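Long-range contact in 3-carboxy-cis,cis-muconate cycloisomerase (Pseudomonas putida, PDB 1RE5), which belongs to the fumarase/aspartase superfamily of mostly helical enzymes that assemble from four chains: residues R186-S198 against L213-H227. Sequence-based numbering, arbitrary orientation.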
ATOM      1  N   ARG D 186       7.104  -6.674  24.837  1.00 30.33           N
ATOM      2  CA  ARG D 186       7.872  -6.964  23.633  1.00 27.84           C
ATOM      3  C   ARG D 186       8.441  -5.677  23.028  1.00 27.45           C
ATOM      4  O   ARG D 186       9.593  -5.633  22.601  1.00 29.52           O
ATOM      5  CB  ARG D 186       6.929  -7.639  22.650  1.00 26.04           C
ATOM      6  CG  ARG D 186       7.522  -8.580  21.687  1.00 26.27           C
ATOM      7  CD  ARG D 186       6.388  -9.130  20.835  1.00 28.08           C
ATOM      8  NE  ARG D 186       5.539 -10.058  21.575  1.00 29.00           N
ATOM      9  CZ  ARG D 186       4.220 -10.164  21.419  1.00 29.25           C
ATOM     10  NH1 ARG D 186       3.575  -9.390  20.557  1.00 28.19           N
ATOM     11  NH2 ARG D 186       3.543 -11.073  22.111  1.00 29.63           N
ATOM     12  N   LEU D 187       7.629  -4.627  23.017  1.00 26.36           N
ATOM     13  CA  LEU D 187       8.012  -3.343  22.434  1.00 25.86           C
ATOM     14  C   LEU D 187       8.974  -2.486  23.240  1.00 26.58           C
ATOM     15  O   LEU D 187       9.926  -1.938  22.691  1.00 27.05           O
ATOM     16  CB  LEU D 187       6.765  -2.505  22.155  1.00 23.46           C
ATOM     17  CG  LEU D 187       7.032  -1.089  21.642  1.00 22.72           C
ATOM     18  CD1 LEU D 187       7.544  -1.117  20.198  1.00 20.72           C
ATOM     19  CD2 LEU D 187       5.747  -0.299  21.722  1.00 24.19           C
ATOM     20  N   LEU D 188       8.708  -2.357  24.537  1.00 26.97           N
ATOM     21  CA  LEU D 188       9.527  -1.530  25.410  1.00 26.92           C
ATOM     22  C   LEU D 188      10.847  -2.177  25.809  1.00 27.62           C
ATOM     23  O   LEU D 188      11.047  -2.547  26.971  1.00 29.23           O
ATOM     24  CB  LEU D 188       8.722  -1.149  26.658  1.00 26.33           C
ATOM     25  CG  LEU D 188       7.408  -0.414  26.362  1.00 25.94           C
ATOM     26  CD1 LEU D 188       6.716   0.011  27.655  1.00 25.65           C
ATOM     27  CD2 LEU D 188       7.703   0.799  25.500  1.00 25.74           C
ATOM     28  N   VAL D 189      11.743  -2.309  24.836  1.00 26.71           N
ATOM     29  CA  VAL D 189      13.053  -2.891  25.072  1.00 25.53           C
ATOM     30  C   VAL D 189      14.134  -1.875  24.724  1.00 26.31           C
ATOM     31  O   VAL D 189      13.899  -0.928  23.958  1.00 24.82           O
ATOM     32  CB  VAL D 189      13.279  -4.169  24.227  1.00 26.12           C
ATOM     33  CG1 VAL D 189      12.399  -5.295  24.744  1.00 23.76           C
ATOM     34  CG2 VAL D 189      12.995  -3.885  22.742  1.00 25.47           C
ATOM     35  N   LEU D 190      15.316  -2.078  25.300  1.00 26.88           N
ATOM     36  CA  LEU D 190      16.442  -1.191  25.073  1.00 27.85           C
ATOM     37  C   LEU D 190      17.173  -1.566  23.785  1.00 28.27           C
ATOM     38  O   LEU D 190      17.167  -2.731  23.379  1.00 27.93           O
ATOM     39  CB  LEU D 190      17.423  -1.288  26.245  1.00 27.76           C
ATOM     40  CG  LEU D 190      18.761  -0.568  26.029  1.00 27.08           C
ATOM     41  CD1 LEU D 190      18.575   0.928  26.270  1.00 26.00           C
ATOM     42  CD2 LEU D 190      19.819  -1.154  26.951  1.00 26.80           C
ATOM     43  N   GLN D 191      17.784  -0.573  23.142  1.00 28.15           N
ATOM     44  CA  GLN D 191      18.564  -0.809  21.930  1.00 28.87           C
ATOM     45  C   GLN D 191      19.986  -0.393  22.271  1.00 30.35           C
ATOM     46  O   GLN D 191      20.324   0.802  22.244  1.00 29.49           O
ATOM     47  CB  GLN D 191      18.089   0.040  20.749  1.00 28.39           C
ATOM     48  CG  GLN D 191      18.879  -0.263  19.479  1.00 26.22           C
ATOM     49  CD  GLN D 191      18.480  -1.590  18.855  1.00 26.29           C
ATOM     50  OE1 GLN D 191      17.655  -1.624  17.935  1.00 28.68           O
ATOM     51  NE2 GLN D 191      19.043  -2.688  19.357  1.00 21.45           N
ATOM     52  N   PHE D 192      20.817  -1.379  22.591  1.00 31.17           N
ATOM     53  CA  PHE D 192      22.201  -1.110  22.962  1.00 30.89           C
ATOM     54  C   PHE D 192      23.081  -2.209  22.381  1.00 29.75           C
ATOM     55  O   PHE D 192      23.167  -3.309  22.936  1.00 29.99           O
ATOM     56  CB  PHE D 192      22.308  -1.082  24.493  1.00 32.27           C
ATOM     57  CG  PHE D 192      23.619  -0.565  25.009  1.00 32.75           C
ATOM     58  CD1 PHE D 192      24.096   0.685  24.608  1.00 32.72           C
ATOM     59  CD2 PHE D 192      24.360  -1.309  25.921  1.00 31.30           C
ATOM     60  CE1 PHE D 192      25.301   1.187  25.116  1.00 32.79           C
ATOM     61  CE2 PHE D 192      25.557  -0.819  26.431  1.00 32.69           C
ATOM     62  CZ  PHE D 192      26.030   0.436  26.028  1.00 32.02           C
ATOM     63  N   GLY D 193      23.726  -1.916  21.260  1.00 27.69           N
ATOM     64  CA  GLY D 193      24.559  -2.919  20.639  1.00 26.47           C
ATOM     65  C   GLY D 193      25.863  -2.377  20.109  1.00 27.49           C
ATOM     66  O   GLY D 193      26.760  -3.152  19.781  1.00 28.73           O
ATOM     67  N   GLY D 194      25.983  -1.055  20.022  1.00 27.00           N
ATOM     68  CA  GLY D 194      27.214  -0.471  19.516  1.00 27.16           C
ATOM     69  C   GLY D 194      27.440  -0.731  18.028  1.00 28.78           C
ATOM     70  O   GLY D 194      26.693  -1.477  17.390  1.00 27.98           O
ATOM     71  N   ALA D 195      28.495  -0.120  17.493  1.00 29.67           N
ATOM     72  CA  ALA D 195      28.867  -0.200  16.080  1.00 29.94           C
ATOM     73  C   ALA D 195      28.300  -1.346  15.258  1.00 31.29           C
ATOM     74  O   ALA D 195      27.714  -1.110  14.197  1.00 32.37           O
ATOM     75  CB  ALA D 195      30.372  -0.188  15.940  1.00 31.03           C
ATOM     76  N   SER D 196      28.483  -2.583  15.708  1.00 30.42           N
ATOM     77  CA  SER D 196      27.968  -3.709  14.945  1.00 29.74           C
ATOM     78  C   SER D 196      27.137  -4.656  15.791  1.00 30.10           C
ATOM     79  O   SER D 196      26.933  -5.815  15.418  1.00 29.50           O
ATOM     80  CB  SER D 196      29.121  -4.472  14.295  1.00 30.12           C
ATOM     81  OG  SER D 196      29.954  -5.064  15.273  1.00 30.34           O
ATOM     82  N   GLY D 197      26.662  -4.159  16.931  1.00 30.88           N
ATOM     83  CA  GLY D 197      25.852  -4.973  17.820  1.00 31.34           C
ATOM     84  C   GLY D 197      26.614  -5.983  18.664  1.00 32.44           C
ATOM     85  O   GLY D 197      26.005  -6.842  19.300  1.00 32.88           O
ATOM     86  N   SER D 198      27.938  -5.895  18.682  1.00 33.42           N
ATOM     87  CA  SER D 198      28.747  -6.827  19.468  1.00 34.95           C
ATOM     88  C   SER D 198      29.061  -6.240  20.840  1.00 35.10           C
ATOM     89  O   SER D 198      29.410  -6.967  21.778  1.00 34.80           O
ATOM     90  CB  SER D 198      30.054  -7.114  18.749  1.00 36.33           C
ATOM     91  OG  SER D 198      30.746  -5.894  18.529  1.00 40.35           O
ATOM     92  N   LEU D 213      21.857   0.234  32.305  1.00 38.44           N
ATOM     93  CA  LEU D 213      21.207   1.161  31.377  1.00 37.65           C
ATOM     94  C   LEU D 213      19.708   0.898  31.219  1.00 37.74           C
ATOM     95  O   LEU D 213      18.895   1.829  31.251  1.00 36.04           O
ATOM     96  CB  LEU D 213      21.888   1.086  30.011  1.00 36.37           C
ATOM     97  CG  LEU D 213      21.336   2.007  28.923  1.00 36.58           C
ATOM     98  CD1 LEU D 213      21.166   3.429  29.460  1.00 35.64           C
ATOM     99  CD2 LEU D 213      22.287   1.982  27.723  1.00 36.32           C
ATOM    100  N   ALA D 214      19.353  -0.373  31.046  1.00 38.44           N
ATOM    101  CA  ALA D 214      17.960  -0.765  30.884  1.00 39.21           C
ATOM    102  C   ALA D 214      17.165  -0.321  32.101  1.00 40.49           C
ATOM    103  O   ALA D 214      16.139   0.358  31.980  1.00 40.46           O
ATOM    104  CB  ALA D 214      17.864  -2.270  30.715  1.00 38.72           C
ATOM    105  N   GLU D 215      17.658  -0.712  33.275  1.00 42.16           N
ATOM    106  CA  GLU D 215      17.035  -0.380  34.548  1.00 42.67           C
ATOM    107  C   GLU D 215      16.877   1.136  34.728  1.00 41.90           C
ATOM    108  O   GLU D 215      15.857   1.617  35.226  1.00 41.49           O
ATOM    109  CB  GLU D 215      17.885  -0.958  35.663  1.00 45.28           C
ATOM    110  CG  GLU D 215      17.361  -0.700  37.042  1.00 51.15           C
ATOM    111  CD  GLU D 215      18.340  -1.178  38.085  1.00 56.03           C
ATOM    112  OE1 GLU D 215      19.478  -0.636  38.124  1.00 57.55           O
ATOM    113  OE2 GLU D 215      17.977  -2.099  38.856  1.00 58.51           O
ATOM    114  N   GLN D 216      17.897   1.878  34.317  1.00 41.54           N
ATOM    115  CA  GLN D 216      17.884   3.336  34.404  1.00 41.95           C
ATOM    116  C   GLN D 216      16.711   3.943  33.653  1.00 41.17           C
ATOM    117  O   GLN D 216      16.069   4.880  34.129  1.00 41.25           O
ATOM    118  CB  GLN D 216      19.179   3.907  33.819  1.00 43.36           C
ATOM    119  CG  GLN D 216      20.342   3.880  34.781  1.00 45.85           C
ATOM    120  CD  GLN D 216      20.156   4.861  35.914  1.00 46.59           C
ATOM    121  OE1 GLN D 216      20.658   4.655  37.018  1.00 47.63           O
ATOM    122  NE2 GLN D 216      19.434   5.943  35.644  1.00 46.53           N
ATOM    123  N   LEU D 217      16.456   3.409  32.462  1.00 40.60           N
ATOM    124  CA  LEU D 217      15.384   3.895  31.605  1.00 38.98           C
ATOM    125  C   LEU D 217      14.074   3.157  31.832  1.00 38.49           C
ATOM    126  O   LEU D 217      13.072   3.461  31.205  1.00 38.01           O
ATOM    127  CB  LEU D 217      15.808   3.754  30.142  1.00 37.69           C
ATOM    128  CG  LEU D 217      16.989   4.621  29.703  1.00 36.89           C
ATOM    129  CD1 LEU D 217      17.494   4.149  28.354  1.00 34.58           C
ATOM    130  CD2 LEU D 217      16.566   6.097  29.660  1.00 33.96           C
ATOM    131  N   LYS D 218      14.081   2.185  32.731  1.00 38.71           N
ATOM    132  CA  LYS D 218      12.877   1.423  32.996  1.00 39.38           C
ATOM    133  C   LYS D 218      12.420   0.689  31.737  1.00 38.00           C
ATOM    134  O   LYS D 218      11.228   0.647  31.411  1.00 36.87           O
ATOM    135  CB  LYS D 218      11.768   2.344  33.496  1.00 41.86           C
ATOM    136  CG  LYS D 218      11.996   2.873  34.902  1.00 47.08           C
ATOM    137  CD  LYS D 218      10.762   3.623  35.400  1.00 50.91           C
ATOM    138  CE  LYS D 218      10.923   4.129  36.830  1.00 52.55           C
ATOM    139  NZ  LYS D 218       9.689   4.870  37.256  1.00 55.59           N
ATOM    140  N   LEU D 219      13.388   0.122  31.028  1.00 35.82           N
ATOM    141  CA  LEU D 219      13.115  -0.640  29.825  1.00 35.44           C
ATOM    142  C   LEU D 219      13.682  -2.034  30.017  1.00 35.53           C
ATOM    143  O   LEU D 219      14.647  -2.221  30.757  1.00 36.66           O
ATOM    144  CB  LEU D 219      13.799  -0.015  28.611  1.00 34.51           C
ATOM    145  CG  LEU D 219      13.341   1.356  28.140  1.00 34.64           C
ATOM    146  CD1 LEU D 219      14.183   1.763  26.939  1.00 34.06           C
ATOM    147  CD2 LEU D 219      11.860   1.311  27.784  1.00 35.39           C
ATOM    148  N   THR D 220      13.095  -3.012  29.346  1.00 34.38           N
ATOM    149  CA  THR D 220      13.594  -4.364  29.443  1.00 34.42           C
ATOM    150  C   THR D 220      14.835  -4.500  28.556  1.00 33.44           C
ATOM    151  O   THR D 220      15.031  -3.734  27.609  1.00 33.75           O
ATOM    152  CB  THR D 220      12.540  -5.360  28.961  1.00 36.40           C
ATOM    153  OG1 THR D 220      11.351  -5.179  29.728  1.00 40.35           O
ATOM    154  CG2 THR D 220      13.026  -6.803  29.133  1.00 39.09           C
ATOM    155  N   LEU D 221      15.679  -5.468  28.884  1.00 31.41           N
ATOM    156  CA  LEU D 221      16.868  -5.745  28.114  1.00 29.78           C
ATOM    157  C   LEU D 221      16.454  -6.904  27.192  1.00 30.38           C
ATOM    158  O   LEU D 221      16.024  -7.960  27.666  1.00 31.47           O
ATOM    159  CB  LEU D 221      17.995  -6.172  29.050  1.00 28.24           C
ATOM    160  CG  LEU D 221      19.357  -6.357  28.388  1.00 29.80           C
ATOM    161  CD1 LEU D 221      19.835  -5.019  27.879  1.00 30.45           C
ATOM    162  CD2 LEU D 221      20.353  -6.924  29.376  1.00 29.86           C
ATOM    163  N   PRO D 222      16.555  -6.717  25.862  1.00 29.61           N
ATOM    164  CA  PRO D 222      16.180  -7.772  24.906  1.00 29.11           C
ATOM    165  C   PRO D 222      17.200  -8.908  24.881  1.00 28.96           C
ATOM    166  O   PRO D 222      18.318  -8.741  25.353  1.00 30.33           O
ATOM    167  CB  PRO D 222      16.140  -7.023  23.580  1.00 29.01           C
ATOM    168  CG  PRO D 222      17.271  -6.041  23.742  1.00 28.52           C
ATOM    169  CD  PRO D 222      17.047  -5.518  25.154  1.00 28.62           C
ATOM    170  N   GLU D 223      16.830 -10.055  24.324  1.00 27.59           N
ATOM    171  CA  GLU D 223      17.761 -11.172  24.268  1.00 27.22           C
ATOM    172  C   GLU D 223      19.038 -10.746  23.535  1.00 28.02           C
ATOM    173  O   GLU D 223      20.128 -11.237  23.831  1.00 29.46           O
ATOM    174  CB  GLU D 223      17.119 -12.389  23.572  1.00 28.76           C
ATOM    175  CG  GLU D 223      17.105 -12.380  22.031  1.00 31.23           C
ATOM    176  CD  GLU D 223      16.121 -11.380  21.407  1.00 33.27           C
ATOM    177  OE1 GLU D 223      15.502 -10.563  22.130  1.00 34.82           O
ATOM    178  OE2 GLU D 223      15.972 -11.413  20.169  1.00 34.55           O
ATOM    179  N   GLN D 224      18.896  -9.818  22.590  1.00 27.15           N
ATOM    180  CA  GLN D 224      20.021  -9.316  21.807  1.00 26.45           C
ATOM    181  C   GLN D 224      19.640  -7.998  21.156  1.00 26.29           C
ATOM    182  O   GLN D 224      18.465  -7.654  21.097  1.00 26.78           O
ATOM    183  CB  GLN D 224      20.396 -10.317  20.712  1.00 26.59           C
ATOM    184  CG  GLN D 224      19.243 -10.726  19.803  1.00 26.00           C
ATOM    185  CD  GLN D 224      19.595 -11.918  18.918  1.00 27.98           C
ATOM    186  OE1 GLN D 224      18.733 -12.739  18.570  1.00 27.60           O
ATOM    187  NE2 GLN D 224      20.869 -12.015  18.537  1.00 29.06           N
ATOM    188  N   PRO D 225      20.636  -7.228  20.678  1.00 26.53           N
ATOM    189  CA  PRO D 225      20.345  -5.944  20.021  1.00 25.91           C
ATOM    190  C   PRO D 225      19.507  -6.226  18.773  1.00 25.38           C
ATOM    191  O   PRO D 225      19.559  -7.328  18.235  1.00 25.59           O
ATOM    192  CB  PRO D 225      21.735  -5.419  19.674  1.00 24.84           C
ATOM    193  CG  PRO D 225      22.583  -5.957  20.791  1.00 24.10           C
ATOM    194  CD  PRO D 225      22.085  -7.378  20.915  1.00 25.09           C
ATOM    195  N   TRP D 226      18.743  -5.244  18.308  1.00 25.81           N
ATOM    196  CA  TRP D 226      17.903  -5.455  17.125  1.00 25.88           C
ATOM    197  C   TRP D 226      18.007  -4.347  16.064  1.00 25.15           C
ATOM    198  O   TRP D 226      16.995  -3.886  15.544  1.00 25.13           O
ATOM    199  CB  TRP D 226      16.439  -5.629  17.550  1.00 26.19           C
ATOM    200  CG  TRP D 226      16.012  -4.649  18.609  1.00 26.99           C
ATOM    201  CD1 TRP D 226      16.325  -4.692  19.937  1.00 27.20           C
ATOM    202  CD2 TRP D 226      15.264  -3.441  18.414  1.00 27.34           C
ATOM    203  NE1 TRP D 226      15.822  -3.587  20.582  1.00 28.01           N
ATOM    204  CE2 TRP D 226      15.167  -2.803  19.672  1.00 27.63           C
ATOM    205  CE3 TRP D 226      14.667  -2.833  17.296  1.00 27.41           C
ATOM    206  CZ2 TRP D 226      14.500  -1.585  19.845  1.00 27.50           C
ATOM    207  CZ3 TRP D 226      14.002  -1.617  17.468  1.00 27.30           C
ATOM    208  CH2 TRP D 226      13.926  -1.008  18.738  1.00 27.53           C
ATOM    209  N   HIS D 227      19.232  -3.944  15.728  1.00 25.17           N
ATOM    210  CA  HIS D 227      19.440  -2.893  14.733  1.00 25.60           C
ATOM    211  C   HIS D 227      18.743  -3.159  13.395  1.00 25.09           C
ATOM    212  O   HIS D 227      18.250  -2.218  12.760  1.00 25.55           O
ATOM    213  CB  HIS D 227      20.937  -2.672  14.475  1.00 26.83           C
ATOM    214  CG  HIS D 227      21.697  -2.204  15.674  1.00 29.13           C
ATOM    215  ND1 HIS D 227      21.251  -1.181  16.484  1.00 30.57           N
ATOM    216  CD2 HIS D 227      22.864  -2.627  16.212  1.00 30.26           C
ATOM    217  CE1 HIS D 227      22.108  -0.998  17.472  1.00 30.32           C
ATOM    218  NE2 HIS D 227      23.096  -1.863  17.332  1.00 31.54           N
TER
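Val189 and Thr220 pair in a single beta bridge where two loops of this fumarase/aspartase-type fold, one leaving helix 162-187 and the other helix 206-217, run together, a worked example of how one short bridge can have neighbouring side chains set against different partners. Two bonds flank the pair: Thr220 N donates to Leu188 O (3.2 Å), and Leu190 N returns a bond to Thr220 O at 2.9 Å. Leu190 turns its CG away from the backbone N (chi1 171°), which carries its methyls among Leu213, Leu217 and Leu221: CD1 lies 4.0 Å from Leu217 CD1, the two side chains crossing at about a right angle, while CD2 meets Leu221 CD1. Leu213 is shared, its CG against both Leu190 methyls and its CD2 over one face of the Phe192 ring, a CH-pi contact 3.9 Å from the centroid. Helix 21-40 packs against Leu213 as well.

Beside the bridge, Val189 CG2 touches Trp226 CE2 at 3.9 Å, and the side-chain amide of Gln191 lies over one indole face, the planes 37° apart. Arg232 adds a cation-pi contact to the indole. A third hydrogen bond comes from this side chain: Trp226 NE1 donates to Leu190 O over 3.2 Å, approaching from above the carbonyl plane, 49° out of it.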